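Local coordinates for Sso-CP2 metallo-carboxypetidase (Sulfolobus solfataricus, PDB 4MMO), which probably acts as a zinc-dependent carboxypeptidase of the M20 family, removing residues from the C-terminal end of peptides, at residues 15-19 and 72-77; 177-182 and 378-383; 185-191 and 302-308; 214-218 and 328-334; 230-235 and 310-316. All coordinates share one frame; numbering follows the deposited sequence.

Overall arrangement
Contact 1 closes first along the chain, joining two loops beside the zinc site; the other four follow, with 3, 4 and 5 lying between the two segments of contact 2. Contact 2 joins the start of strand 178-190 to the loop before helix 383-389, its centre about 20 Å from that of contact 1. Contact 3 pairs strands 178-190 and 299-312 of the antiparallel sheet, contact 4 lies about 13 Å away, centre to centre, where helices 207-218 and 318-331 meet, and contact 5 lies at the end of strand 299-312, against loop 230-235. Contacts 2 and 5 share a sulfate, contacts 2 to 5 reach the second subunit, and the sheet links the zinc-binding part to the dimer interface.

Contact 1: 15-19 and 72-77; sequences PSISA and YDVQPV
The carboxylate of Asp73 takes a bond from Ser18, whose OG donates to the anti lone pair of Asp73 OD2 at 2.9 Å. Ser16 OG donates to Tyr72 O, in the plane of that carbonyl. The carbonyl of Ser16 is approached differently, Val74 N donating to Ser16 O (3.0 Å) from above its plane, in a single backbone bridge between Ile17 and Val74. One water joins the loops further, giving to Val74 O and Ser18 OG and accepting from Ala19 N. On the apolar flank, Ile17 CG2, anti to the backbone N (chi1 -53° places CG1 beside it), lies 4.0 Å from Pro76 CG, which Ala19 CB also touches. With an alanine in place of Asp73, the Ser18 hydroxyl would probably lose its carboxylate acceptor and the NH of Glu138 its own. Since Asp73 O also accepts from ND1 of the zinc ligand His71, Asp73 ties loop 15-19 to both Glu138 and His71, consistent with a second-shell position.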
# COMPACT_ATOMS: atom_id res chain seq x y z
N PRO A 15 20.83 -21.10 -9.20
CA PRO A 15 19.79 -20.38 -8.47
C PRO A 15 18.85 -21.34 -7.75
O PRO A 15 18.74 -22.50 -8.13
CB PRO A 15 19.06 -19.60 -9.57
CG PRO A 15 19.34 -20.33 -10.82
CD PRO A 15 20.71 -20.93 -10.66
N SER A 16 18.20 -20.85 -6.71
CA SER A 16 17.35 -21.68 -5.87
C SER A 16 16.47 -20.76 -5.06
O SER A 16 16.42 -20.83 -3.83
CB SER A 16 18.20 -22.56 -4.96
OG SER A 16 19.24 -21.81 -4.37
N ILE A 17 15.78 -19.87 -5.76
CA ILE A 17 14.86 -18.95 -5.12
C ILE A 17 13.60 -19.72 -4.75
O ILE A 17 12.88 -20.19 -5.63
CB ILE A 17 14.54 -17.76 -6.03
CG1 ILE A 17 15.84 -17.10 -6.51
CG2 ILE A 17 13.66 -16.76 -5.30
CD1 ILE A 17 15.65 -16.01 -7.54
N SER A 18 13.35 -19.86 -3.46
CA SER A 18 12.20 -20.62 -2.98
C SER A 18 10.91 -19.83 -3.15
O SER A 18 9.83 -20.40 -3.25
CB SER A 18 12.39 -21.00 -1.51
OG SER A 18 12.72 -19.87 -0.73
N ALA A 19 11.03 -18.50 -3.19
CA ALA A 19 9.87 -17.63 -3.35
C ALA A 19 9.15 -17.90 -4.67
O ALA A 19 7.92 -17.84 -4.73
CB ALA A 19 10.29 -16.18 -3.28
N TYR A 72 19.31 -24.65 1.48
CA TYR A 72 19.90 -24.43 0.17
C TYR A 72 19.14 -23.37 -0.65
O TYR A 72 19.62 -22.93 -1.69
CB TYR A 72 20.01 -25.74 -0.62
CG TYR A 72 18.69 -26.42 -0.91
CD1 TYR A 72 17.96 -26.12 -2.05
CD2 TYR A 72 18.19 -27.40 -0.06
CE1 TYR A 72 16.76 -26.75 -2.33
CE2 TYR A 72 16.99 -28.04 -0.32
CZ TYR A 72 16.28 -27.71 -1.45
OH TYR A 72 15.09 -28.34 -1.71
N ASP A 73 17.97 -22.97 -0.17
CA ASP A 73 17.21 -21.93 -0.85
C ASP A 73 17.73 -20.55 -0.47
O ASP A 73 18.28 -20.37 0.62
CB ASP A 73 15.71 -22.03 -0.53
CG ASP A 73 15.41 -21.80 0.95
OD1 ASP A 73 16.04 -22.46 1.79
OD2 ASP A 73 14.54 -20.95 1.26
N VAL A 74 17.55 -19.59 -1.37
CA VAL A 74 18.03 -18.23 -1.18
C VAL A 74 16.92 -17.21 -1.40
O VAL A 74 15.86 -17.54 -1.93
CB VAL A 74 19.18 -17.90 -2.15
CG1 VAL A 74 20.38 -18.79 -1.86
CG2 VAL A 74 18.72 -18.08 -3.61
N GLN A 75 17.18 -15.96 -1.00
CA GLN A 75 16.23 -14.88 -1.20
C GLN A 75 16.16 -14.49 -2.68
O GLN A 75 17.10 -14.74 -3.43
CB GLN A 75 16.65 -13.66 -0.38
CG GLN A 75 16.32 -13.75 1.11
CD GLN A 75 15.00 -13.10 1.46
OE1 GLN A 75 14.68 -12.01 0.98
NE2 GLN A 75 14.22 -13.76 2.30
N PRO A 76 15.04 -13.86 -3.09
CA PRO A 76 14.94 -13.36 -4.47
C PRO A 76 16.00 -12.29 -4.72
O PRO A 76 16.62 -11.84 -3.75
CB PRO A 76 13.53 -12.75 -4.54
CG PRO A 76 12.79 -13.33 -3.37
CD PRO A 76 13.83 -13.57 -2.31
N VAL A 77 16.19 -11.89 -5.97
CA VAL A 77 17.27 -10.97 -6.32
C VAL A 77 16.77 -9.70 -7.01
O VAL A 77 17.57 -8.89 -7.49
CB VAL A 77 18.32 -11.65 -7.22
CG1 VAL A 77 18.92 -12.85 -6.50
CG2 VAL A 77 17.71 -12.09 -8.55
O HOH W 1 13.07 -17.05 -2.03

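Contact 2: 177-182 and 378-383; sequences LGVKGL and AGTQPM. With SO4 (sulfate ion), chain D.
The contact belongs to the junction between the zinc-carrying part of this M20 fold and its dimerisation sheet, where the start of strand 178-190 meets the loop leading into helix 383-389. Lys180 N donates to Gly379 O at 3.2 Å, and Thr380 answers with its hydroxyl: OG1 gives to Lys180 O, 3.1 Å away, from well above the carbonyl plane. Just before Lys180, Val179 points into the loop. Its CG1 lies 3.7 Å from Gln381 CB, the two side chains meeting at about a right angle, while its CG2 touches Met383 CB at 4.0 Å. The extended Met383 chain carries SD to within 3.6 Å of Gly178 CA. The extended Lys180 chain passes Ala378 O, and a water links NZ to it; NZ also donates to Tyr279 O. Gln381, with CG anti to the backbone N (chi1 -167°) and a straight chain beyond, delivers OE1 to the amide of the zinc ligand Glu163, a second-shell link. A sulfate near Thr380 N, probably from the crystallisation liquor, is bound by His197 of the second subunit, consistent with an anion pocket. Strand 337-348 borders the site through Glu344 and Val347, and strand 395-396 touches Leu177 and Met383.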
# COMPACT_ATOMS: atom_id res chain seq x y z
N LEU A 177 21.87 -18.22 20.83
CA LEU A 177 21.26 -19.29 21.62
C LEU A 177 19.74 -19.34 21.49
O LEU A 177 19.06 -19.87 22.37
CB LEU A 177 21.62 -19.09 23.10
CG LEU A 177 23.10 -18.88 23.41
CD1 LEU A 177 23.31 -18.80 24.91
CD2 LEU A 177 23.95 -19.98 22.80
N GLY A 178 19.20 -18.80 20.40
CA GLY A 178 17.76 -18.82 20.22
C GLY A 178 17.25 -17.95 19.09
O GLY A 178 18.02 -17.38 18.32
N VAL A 179 15.93 -17.85 19.00
CA VAL A 179 15.27 -17.02 18.00
C VAL A 179 13.95 -16.49 18.53
O VAL A 179 13.34 -17.09 19.42
CB VAL A 179 14.96 -17.82 16.71
CG1 VAL A 179 16.24 -18.31 16.06
CG2 VAL A 179 14.05 -19.00 17.02
N LYS A 180 13.50 -15.37 17.97
CA LYS A 180 12.15 -14.91 18.23
C LYS A 180 11.19 -15.74 17.39
O LYS A 180 11.57 -16.25 16.33
CB LYS A 180 12.02 -13.43 17.89
CG LYS A 180 12.71 -12.51 18.88
CD LYS A 180 12.26 -11.07 18.70
CE LYS A 180 13.07 -10.10 19.53
NZ LYS A 180 12.61 -8.70 19.34
N GLY A 181 9.96 -15.88 17.87
CA GLY A 181 8.94 -16.59 17.13
C GLY A 181 8.35 -15.70 16.06
O GLY A 181 8.78 -14.55 15.90
N LEU A 182 7.35 -16.20 15.34
CA LEU A 182 6.78 -15.45 14.24
C LEU A 182 5.35 -15.84 13.92
O LEU A 182 4.97 -17.00 14.00
CB LEU A 182 7.65 -15.63 12.99
CG LEU A 182 7.30 -14.77 11.78
CD1 LEU A 182 7.32 -13.29 12.11
CD2 LEU A 182 8.28 -15.07 10.66
N ALA A 378 17.33 -11.30 16.67
CA ALA A 378 16.17 -10.43 16.52
C ALA A 378 15.22 -11.06 15.51
O ALA A 378 14.02 -10.79 15.52
CB ALA A 378 16.61 -9.05 16.05
N GLY A 379 15.77 -11.90 14.64
CA GLY A 379 15.00 -12.54 13.58
C GLY A 379 14.53 -13.93 13.95
O GLY A 379 14.58 -14.33 15.12
N THR A 380 14.08 -14.66 12.94
CA THR A 380 13.40 -15.94 13.14
C THR A 380 14.05 -17.04 12.31
O THR A 380 14.63 -16.80 11.26
CB THR A 380 11.91 -15.83 12.76
OG1 THR A 380 11.27 -14.88 13.62
CG2 THR A 380 11.19 -17.18 12.88
N GLN A 381 13.93 -18.27 12.81
CA GLN A 381 14.52 -19.44 12.20
C GLN A 381 13.76 -20.63 12.80
O GLN A 381 13.22 -20.52 13.89
CB GLN A 381 16.01 -19.49 12.53
CG GLN A 381 16.84 -20.47 11.72
CD GLN A 381 18.34 -20.42 12.02
OE1 GLN A 381 19.10 -21.24 11.50
NE2 GLN A 381 18.78 -19.46 12.84
N PRO A 382 13.68 -21.77 12.08
CA PRO A 382 12.86 -22.86 12.62
C PRO A 382 13.52 -23.67 13.75
O PRO A 382 13.31 -24.88 13.87
CB PRO A 382 12.58 -23.74 11.39
CG PRO A 382 13.74 -23.48 10.49
CD PRO A 382 14.09 -22.04 10.69
N MET A 383 14.30 -22.99 14.59
CA MET A 383 14.93 -23.61 15.74
C MET A 383 13.89 -24.25 16.65
O MET A 383 14.13 -25.31 17.25
CB MET A 383 15.71 -22.55 16.52
CG MET A 383 16.65 -23.08 17.58
SD MET A 383 17.78 -21.78 18.12
CE MET A 383 18.63 -22.58 19.47
S SO4 D . 14.07 -13.70 9.45
O1 SO4 D . 13.28 -12.97 8.46
O2 SO4 D . 14.34 -15.06 8.97
O3 SO4 D . 15.26 -12.87 9.69
O4 SO4 D . 13.33 -13.80 10.70
O HOH W 2 12.62 -8.42 16.48

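Contact 3: 185-191 and 302-308; sequences VELVLDY and HRAFAKL
Leu308 and Val185 form a hydrogen-bonded pair in the antiparallel ladder of strands 178-190 and 299-312, in the sheet of the dimerisation domain. Leu308 N reaches Val185 O at 2.7 Å in an almost straight bond (175°). Leu308 CD1 leans diagonally to Leu187 CD1, 4.1 Å away, on the face that also carries Leu189, Ala304 and Ala306 and packs on helix 207-218. On the other face Glu186 lies alongside Lys307, and its OE2 comes within 3.3 Å of Phe305 CD2; Lys307 NZ is held instead by carbonyls of Gly293 and Gly295 of the second subunit. His302 ends the ladder: Tyr191 N donates to His302 O, and His302 ND1 gives to Asp190 OD1, which lies almost in the ring plane, at 3.0 Å, from 40° above the carboxylate. Asp190 CG, anti to the backbone N (chi1 -159°), turns the carboxylate toward both His302 and Arg303. Asp190 OD2 makes a salt bridge to Arg303 NH1 (2.6 Å), and Val188 CG1 sits over one guanidinium face near the rim, 3.5 Å from Arg303 NH2.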
# COMPACT_ATOMS: atom_id res chain seq x y z
N VAL A 185 0.28 -12.49 9.29
CA VAL A 185 -1.16 -12.38 9.15
C VAL A 185 -1.51 -11.39 8.05
O VAL A 185 -0.86 -10.35 7.90
CB VAL A 185 -1.81 -11.93 10.47
CG1 VAL A 185 -3.29 -11.58 10.27
CG2 VAL A 185 -1.66 -13.01 11.52
N GLU A 186 -2.53 -11.73 7.27
CA GLU A 186 -3.09 -10.82 6.29
C GLU A 186 -4.55 -10.56 6.60
O GLU A 186 -5.33 -11.49 6.77
CB GLU A 186 -2.95 -11.38 4.88
CG GLU A 186 -3.65 -10.51 3.84
CD GLU A 186 -3.17 -10.78 2.43
OE1 GLU A 186 -2.95 -11.96 2.09
OE2 GLU A 186 -3.00 -9.81 1.67
N LEU A 187 -4.91 -9.28 6.69
CA LEU A 187 -6.29 -8.87 6.89
C LEU A 187 -6.83 -8.34 5.58
O LEU A 187 -6.15 -7.58 4.90
CB LEU A 187 -6.39 -7.78 7.95
CG LEU A 187 -5.83 -8.11 9.34
CD1 LEU A 187 -6.02 -6.92 10.27
CD2 LEU A 187 -6.49 -9.35 9.91
N VAL A 188 -8.05 -8.75 5.23
CA VAL A 188 -8.67 -8.31 3.99
C VAL A 188 -10.11 -7.88 4.23
O VAL A 188 -10.87 -8.58 4.90
CB VAL A 188 -8.64 -9.41 2.91
CG1 VAL A 188 -9.23 -8.90 1.61
CG2 VAL A 188 -7.22 -9.91 2.69
N LEU A 189 -10.47 -6.73 3.67
CA LEU A 189 -11.85 -6.27 3.64
C LEU A 189 -12.26 -6.14 2.19
O LEU A 189 -11.49 -5.65 1.36
CB LEU A 189 -11.99 -4.91 4.34
CG LEU A 189 -11.64 -4.83 5.82
CD1 LEU A 189 -11.83 -3.41 6.32
CD2 LEU A 189 -12.48 -5.80 6.63
N ASP A 190 -13.47 -6.60 1.88
CA ASP A 190 -14.02 -6.46 0.54
C ASP A 190 -15.50 -6.15 0.68
O ASP A 190 -16.29 -7.01 1.07
CB ASP A 190 -13.80 -7.74 -0.27
CG ASP A 190 -13.88 -7.50 -1.76
OD1 ASP A 190 -14.68 -6.64 -2.18
OD2 ASP A 190 -13.13 -8.16 -2.51
N TYR A 191 -15.87 -4.91 0.37
CA TYR A 191 -17.22 -4.41 0.66
C TYR A 191 -18.14 -4.38 -0.55
O TYR A 191 -19.34 -4.18 -0.41
CB TYR A 191 -17.14 -2.99 1.24
CG TYR A 191 -16.69 -2.91 2.69
CD1 TYR A 191 -16.42 -4.05 3.44
CD2 TYR A 191 -16.55 -1.68 3.31
CE1 TYR A 191 -16.02 -3.96 4.76
CE2 TYR A 191 -16.15 -1.58 4.63
CZ TYR A 191 -15.89 -2.73 5.35
OH TYR A 191 -15.49 -2.63 6.67
N HIS A 302 -13.35 -0.63 -2.94
CA HIS A 302 -14.20 -1.69 -2.41
C HIS A 302 -13.39 -2.68 -1.59
O HIS A 302 -13.94 -3.48 -0.84
CB HIS A 302 -14.96 -2.39 -3.54
CG HIS A 302 -14.10 -3.22 -4.43
ND1 HIS A 302 -13.79 -4.54 -4.16
CD2 HIS A 302 -13.48 -2.92 -5.60
CE1 HIS A 302 -13.02 -5.02 -5.12
NE2 HIS A 302 -12.81 -4.05 -6.01
N ARG A 303 -12.06 -2.61 -1.73
CA ARG A 303 -11.17 -3.58 -1.12
C ARG A 303 -9.99 -2.90 -0.42
O ARG A 303 -9.45 -1.91 -0.91
CB ARG A 303 -10.66 -4.54 -2.19
CG ARG A 303 -10.08 -5.84 -1.68
CD ARG A 303 -9.85 -6.81 -2.83
NE ARG A 303 -9.06 -7.98 -2.43
CZ ARG A 303 -9.57 -9.13 -2.01
NH1 ARG A 303 -10.88 -9.31 -1.92
NH2 ARG A 303 -8.75 -10.12 -1.67
N ALA A 304 -9.60 -3.45 0.73
CA ALA A 304 -8.42 -3.01 1.46
C ALA A 304 -7.80 -4.20 2.16
O ALA A 304 -8.51 -5.03 2.72
CB ALA A 304 -8.79 -1.95 2.48
N PHE A 305 -6.47 -4.30 2.12
CA PHE A 305 -5.79 -5.35 2.87
C PHE A 305 -4.49 -4.87 3.51
O PHE A 305 -3.87 -3.91 3.05
CB PHE A 305 -5.54 -6.59 1.99
CG PHE A 305 -4.66 -6.33 0.80
CD1 PHE A 305 -5.21 -5.85 -0.38
CD2 PHE A 305 -3.30 -6.58 0.86
CE1 PHE A 305 -4.41 -5.62 -1.48
CE2 PHE A 305 -2.50 -6.34 -0.24
CZ PHE A 305 -3.05 -5.87 -1.42
N ALA A 306 -4.11 -5.55 4.58
CA ALA A 306 -2.90 -5.24 5.32
C ALA A 306 -2.19 -6.54 5.70
O ALA A 306 -2.84 -7.58 5.87
CB ALA A 306 -3.24 -4.45 6.57
N LYS A 307 -0.87 -6.47 5.82
CA LYS A 307 -0.06 -7.62 6.21
C LYS A 307 0.71 -7.30 7.49
O LYS A 307 1.41 -6.30 7.57
CB LYS A 307 0.91 -7.99 5.09
CG LYS A 307 0.25 -8.66 3.90
CD LYS A 307 1.26 -9.01 2.82
CE LYS A 307 0.57 -9.42 1.53
NZ LYS A 307 0.91 -10.82 1.13
N LEU A 308 0.56 -8.18 8.48
CA LEU A 308 1.18 -8.00 9.79
C LEU A 308 2.11 -9.15 10.10
O LEU A 308 1.81 -10.31 9.78
CB LEU A 308 0.10 -7.93 10.87
CG LEU A 308 -1.07 -6.98 10.64
CD1 LEU A 308 -2.17 -7.24 11.66
CD2 LEU A 308 -0.61 -5.53 10.72

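Contact 4: 214-218 and 328-334; sequences IISTL and HLQKAGF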
# COMPACT_ATOMS: atom_id res chain seq x y z
N ILE A 214 -8.84 -0.39 12.36
CA ILE A 214 -8.60 -1.70 12.96
C ILE A 214 -7.15 -1.85 13.40
O ILE A 214 -6.88 -2.16 14.56
CB ILE A 214 -8.95 -2.84 11.97
CG1 ILE A 214 -10.47 -2.93 11.77
CG2 ILE A 214 -8.40 -4.18 12.45
CD1 ILE A 214 -11.25 -3.40 12.99
N ILE A 215 -6.22 -1.64 12.48
CA ILE A 215 -4.81 -1.82 12.80
C ILE A 215 -4.34 -0.80 13.83
O ILE A 215 -3.39 -1.04 14.57
CB ILE A 215 -3.90 -1.78 11.54
CG1 ILE A 215 -4.05 -0.44 10.81
CG2 ILE A 215 -4.23 -2.95 10.62
CD1 ILE A 215 -3.14 -0.30 9.61
N SER A 216 -5.04 0.34 13.91
CA SER A 216 -4.72 1.35 14.91
C SER A 216 -5.00 0.86 16.33
O SER A 216 -4.39 1.34 17.28
CB SER A 216 -5.49 2.64 14.64
OG SER A 216 -5.01 3.28 13.47
N THR A 217 -5.93 -0.09 16.48
CA THR A 217 -6.30 -0.59 17.80
C THR A 217 -5.28 -1.59 18.32
O THR A 217 -5.26 -1.90 19.52
CB THR A 217 -7.69 -1.27 17.79
OG1 THR A 217 -7.66 -2.43 16.95
CG2 THR A 217 -8.78 -0.31 17.31
N LEU A 218 -4.44 -2.11 17.43
CA LEU A 218 -3.50 -3.17 17.78
C LEU A 218 -2.36 -2.69 18.69
O LEU A 218 -1.89 -3.45 19.54
CB LEU A 218 -2.92 -3.79 16.51
CG LEU A 218 -3.93 -4.51 15.61
CD1 LEU A 218 -3.26 -4.97 14.32
CD2 LEU A 218 -4.56 -5.70 16.32
N HIS A 328 -9.61 -10.25 19.63
CA HIS A 328 -9.48 -8.80 19.60
C HIS A 328 -10.18 -8.20 18.38
O HIS A 328 -10.90 -7.20 18.49
CB HIS A 328 -8.00 -8.41 19.59
CG HIS A 328 -7.77 -6.94 19.44
ND1 HIS A 328 -7.64 -6.09 20.52
CD2 HIS A 328 -7.64 -6.17 18.34
CE1 HIS A 328 -7.45 -4.86 20.09
NE2 HIS A 328 -7.44 -4.88 18.77
N LEU A 329 -9.96 -8.79 17.21
CA LEU A 329 -10.57 -8.29 15.98
C LEU A 329 -12.10 -8.37 16.02
O LEU A 329 -12.78 -7.53 15.43
CB LEU A 329 -10.03 -9.06 14.77
CG LEU A 329 -8.55 -8.80 14.44
CD1 LEU A 329 -8.09 -9.71 13.32
CD2 LEU A 329 -8.31 -7.34 14.07
N GLN A 330 -12.64 -9.37 16.72
CA GLN A 330 -14.08 -9.47 16.92
C GLN A 330 -14.59 -8.21 17.62
O GLN A 330 -15.52 -7.55 17.14
CB GLN A 330 -14.43 -10.69 17.78
CG GLN A 330 -14.16 -12.03 17.13
CD GLN A 330 -14.18 -13.18 18.13
OE1 GLN A 330 -14.82 -13.08 19.18
NE2 GLN A 330 -13.48 -14.26 17.82
N LYS A 331 -13.98 -7.89 18.75
CA LYS A 331 -14.36 -6.72 19.54
C LYS A 331 -14.23 -5.42 18.76
O LYS A 331 -15.01 -4.49 18.93
CB LYS A 331 -13.51 -6.64 20.81
CG LYS A 331 -13.79 -7.74 21.81
CD LYS A 331 -12.79 -7.72 22.96
CE LYS A 331 -13.07 -8.80 23.98
NZ LYS A 331 -13.17 -10.15 23.35
N ALA A 332 -13.22 -5.36 17.89
CA ALA A 332 -12.96 -4.15 17.11
C ALA A 332 -13.91 -4.05 15.92
O ALA A 332 -13.81 -3.12 15.12
CB ALA A 332 -11.51 -4.13 16.65
N GLY A 333 -14.81 -5.02 15.79
CA GLY A 333 -15.81 -5.00 14.74
C GLY A 333 -15.23 -5.33 13.38
O GLY A 333 -15.72 -4.85 12.35
N PHE A 334 -14.19 -6.17 13.36
CA PHE A 334 -13.57 -6.57 12.11
C PHE A 334 -14.54 -7.41 11.29
O PHE A 334 -15.12 -8.37 11.80
CB PHE A 334 -12.27 -7.34 12.37
CG PHE A 334 -11.58 -7.80 11.12
CD1 PHE A 334 -10.94 -6.90 10.28
CD2 PHE A 334 -11.57 -9.14 10.77
CE1 PHE A 334 -10.30 -7.33 9.13
CE2 PHE A 334 -10.94 -9.58 9.62
CZ PHE A 334 -10.30 -8.67 8.80
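Ile214 is the apolar centre where helix 207-218 meets the end of helix 318-331. Its CG2 sits 3.6 Å from Leu329 CD2, the side chains crossing nearly perpendicular, and its CD1 lies 3.7 Å from Ala332 CB and 4.1 Å from Phe334 CB. With chi1 at -71°, CG1 stands beside the backbone N and turns CD1 onto the helix end, where it also meets Ala332 O. That end is a Schellman motif: Gly333, with positive phi (73°), lets Phe334 N bond back to Leu329 O. Leu329 and Phe334 carry the packing on to Leu187 of strand 178-190. Further out, Leu218 CD2 touches His328 CD2 at 3.7 Å. At the polar edge His328 NE2 donates to Thr217 OG1, 3.1 Å away and close to the ring plane, while OG1 donates to Ile214 O, at a modelled distance (2.5 Å) too short to be trusted. With its proton probably directed to the helix carbonyl, the hydroxyl is left to accept from the imidazole, likely fixing the ring's orientation.

Contact 5: 230-235 and 310-316; sequences FYDDVR and FRLVPNQ. With SO4 (sulfate ion), chain D.
The amide of Gln316 stands nearly upright over the Phe230 ring, their planes 84° apart, with NE2 above one face near the rim, 3.4 Å from CE2. Gln316 CG lies beside the backbone N (chi1 -68°), and the extended chain beyond carries the amide there. The same NE2 donates to Phe230 O at 2.9 Å, tilted 35° from the carbonyl plane, and OE1 is taken by Val313 N, which fixes the amide's rotation. Val234 runs alongside, CG2 resting 3.6 Å from Gln316 CD. On the strand side, Phe230 CE1 comes obliquely to Phe310 CD2, 3.9 Å away. A leucine in place of Gln316 would probably leave Phe230 O and Val313 N without their mates and the turn less firmly tied. The site joins a type I turn, Tyr231 to Val234, to the chain leaving strand 299-312, where the peptide between Pro314 and Asn315 is cis. Asn315 N donates to Asp233 O (2.7 Å) and Arg235 N to Pro314 O. Arg311 NH1 donates to sulfate O4 at the guanidinium edge.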
# COMPACT_ATOMS: atom_id res chain seq x y z
N PHE A 230 -1.68 -10.55 25.27
CA PHE A 230 -0.49 -10.70 24.44
C PHE A 230 0.79 -10.92 25.26
O PHE A 230 1.63 -11.74 24.89
CB PHE A 230 -0.34 -9.47 23.54
CG PHE A 230 0.78 -9.57 22.55
CD1 PHE A 230 0.60 -10.24 21.35
CD2 PHE A 230 2.01 -8.98 22.80
CE1 PHE A 230 1.63 -10.33 20.43
CE2 PHE A 230 3.03 -9.05 21.88
CZ PHE A 230 2.84 -9.73 20.70
N TYR A 231 0.93 -10.19 26.36
CA TYR A 231 2.15 -10.23 27.16
C TYR A 231 2.11 -11.24 28.31
O TYR A 231 3.12 -11.45 28.97
CB TYR A 231 2.46 -8.83 27.72
CG TYR A 231 2.85 -7.83 26.66
CD1 TYR A 231 4.14 -7.77 26.16
CD2 TYR A 231 1.91 -6.94 26.14
CE1 TYR A 231 4.50 -6.86 25.18
CE2 TYR A 231 2.25 -6.02 25.16
CZ TYR A 231 3.55 -5.98 24.69
OH TYR A 231 3.89 -5.08 23.71
N ASP A 232 0.96 -11.86 28.54
CA ASP A 232 0.79 -12.76 29.69
C ASP A 232 1.78 -13.92 29.68
O ASP A 232 2.27 -14.33 30.72
CB ASP A 232 -0.64 -13.30 29.75
CG ASP A 232 -1.66 -12.24 30.13
OD1 ASP A 232 -1.26 -11.16 30.61
OD2 ASP A 232 -2.88 -12.48 29.95
N ASP A 233 2.06 -14.45 28.49
CA ASP A 233 2.95 -15.60 28.36
C ASP A 233 4.42 -15.19 28.25
O ASP A 233 5.30 -16.05 28.18
CB ASP A 233 2.56 -16.43 27.13
CG ASP A 233 1.36 -17.33 27.37
OD1 ASP A 233 0.50 -16.97 28.21
OD2 ASP A 233 1.27 -18.39 26.73
N VAL A 234 4.68 -13.89 28.20
CA VAL A 234 6.05 -13.38 28.08
C VAL A 234 6.73 -13.47 29.44
O VAL A 234 6.30 -12.82 30.39
CB VAL A 234 6.07 -11.93 27.56
CG1 VAL A 234 7.47 -11.32 27.66
CG2 VAL A 234 5.56 -11.87 26.13
N ARG A 235 7.79 -14.27 29.52
CA ARG A 235 8.48 -14.48 30.79
C ARG A 235 9.67 -13.53 30.98
O ARG A 235 10.26 -13.06 30.01
CB ARG A 235 8.96 -15.93 30.92
CG ARG A 235 10.06 -16.35 29.94
CD ARG A 235 10.94 -17.43 30.58
NE ARG A 235 11.92 -17.99 29.65
CZ ARG A 235 13.11 -17.46 29.39
NH1 ARG A 235 13.50 -16.33 29.99
NH2 ARG A 235 13.92 -18.05 28.53
N PHE A 310 4.12 -10.60 13.60
CA PHE A 310 4.35 -10.51 15.03
C PHE A 310 5.62 -11.27 15.37
O PHE A 310 5.70 -12.47 15.12
CB PHE A 310 3.20 -11.15 15.82
CG PHE A 310 1.87 -10.45 15.67
CD1 PHE A 310 1.05 -10.72 14.58
CD2 PHE A 310 1.42 -9.57 16.64
CE1 PHE A 310 -0.18 -10.09 14.46
CE2 PHE A 310 0.20 -8.95 16.51
CZ PHE A 310 -0.61 -9.21 15.42
N ARG A 311 6.61 -10.59 15.94
CA ARG A 311 7.80 -11.27 16.44
C ARG A 311 7.55 -11.62 17.90
O ARG A 311 7.11 -10.78 18.68
CB ARG A 311 9.04 -10.38 16.33
CG ARG A 311 9.34 -9.92 14.92
CD ARG A 311 9.88 -11.04 14.06
NE ARG A 311 10.08 -10.58 12.69
CZ ARG A 311 10.87 -11.17 11.80
NH1 ARG A 311 11.55 -12.26 12.12
NH2 ARG A 311 10.97 -10.67 10.58
N LEU A 312 7.83 -12.87 18.26
CA LEU A 312 7.47 -13.39 19.57
C LEU A 312 8.68 -13.77 20.40
O LEU A 312 9.76 -14.05 19.86
CB LEU A 312 6.56 -14.61 19.39
CG LEU A 312 5.32 -14.36 18.54
CD1 LEU A 312 4.58 -15.66 18.25
CD2 LEU A 312 4.40 -13.36 19.23
N VAL A 313 8.50 -13.79 21.72
CA VAL A 313 9.55 -14.17 22.65
C VAL A 313 8.99 -15.20 23.62
O VAL A 313 7.77 -15.31 23.76
CB VAL A 313 10.08 -12.94 23.43
CG1 VAL A 313 10.65 -11.91 22.46
CG2 VAL A 313 8.99 -12.32 24.28
N PRO A 314 9.86 -15.96 24.30
CA PRO A 314 9.38 -17.00 25.21
C PRO A 314 8.47 -16.42 26.29
O PRO A 314 8.81 -15.34 26.77
CB PRO A 314 10.68 -17.53 25.84
CG PRO A 314 11.74 -17.21 24.86
CD PRO A 314 11.34 -15.90 24.25
N ASN A 315 7.36 -17.06 26.67
CA ASN A 315 6.92 -18.35 26.16
C ASN A 315 5.69 -18.20 25.27
O ASN A 315 4.74 -18.98 25.37
CB ASN A 315 6.57 -19.27 27.33
CG ASN A 315 7.79 -19.62 28.17
OD1 ASN A 315 8.79 -20.11 27.66
ND2 ASN A 315 7.71 -19.34 29.47
N GLN A 316 5.69 -17.19 24.40
CA GLN A 316 4.54 -16.95 23.53
C GLN A 316 4.39 -18.07 22.51
O GLN A 316 5.36 -18.54 21.93
CB GLN A 316 4.68 -15.62 22.80
CG GLN A 316 4.58 -14.39 23.69
CD GLN A 316 4.77 -13.12 22.89
OE1 GLN A 316 5.79 -12.94 22.23
NE2 GLN A 316 3.77 -12.24 22.93
S SO4 D . 14.07 -13.70 9.45
O1 SO4 D . 13.28 -12.97 8.46
O2 SO4 D . 14.34 -15.06 8.97
O3 SO4 D . 15.26 -12.87 9.69
O4 SO4 D . 13.33 -13.80 10.70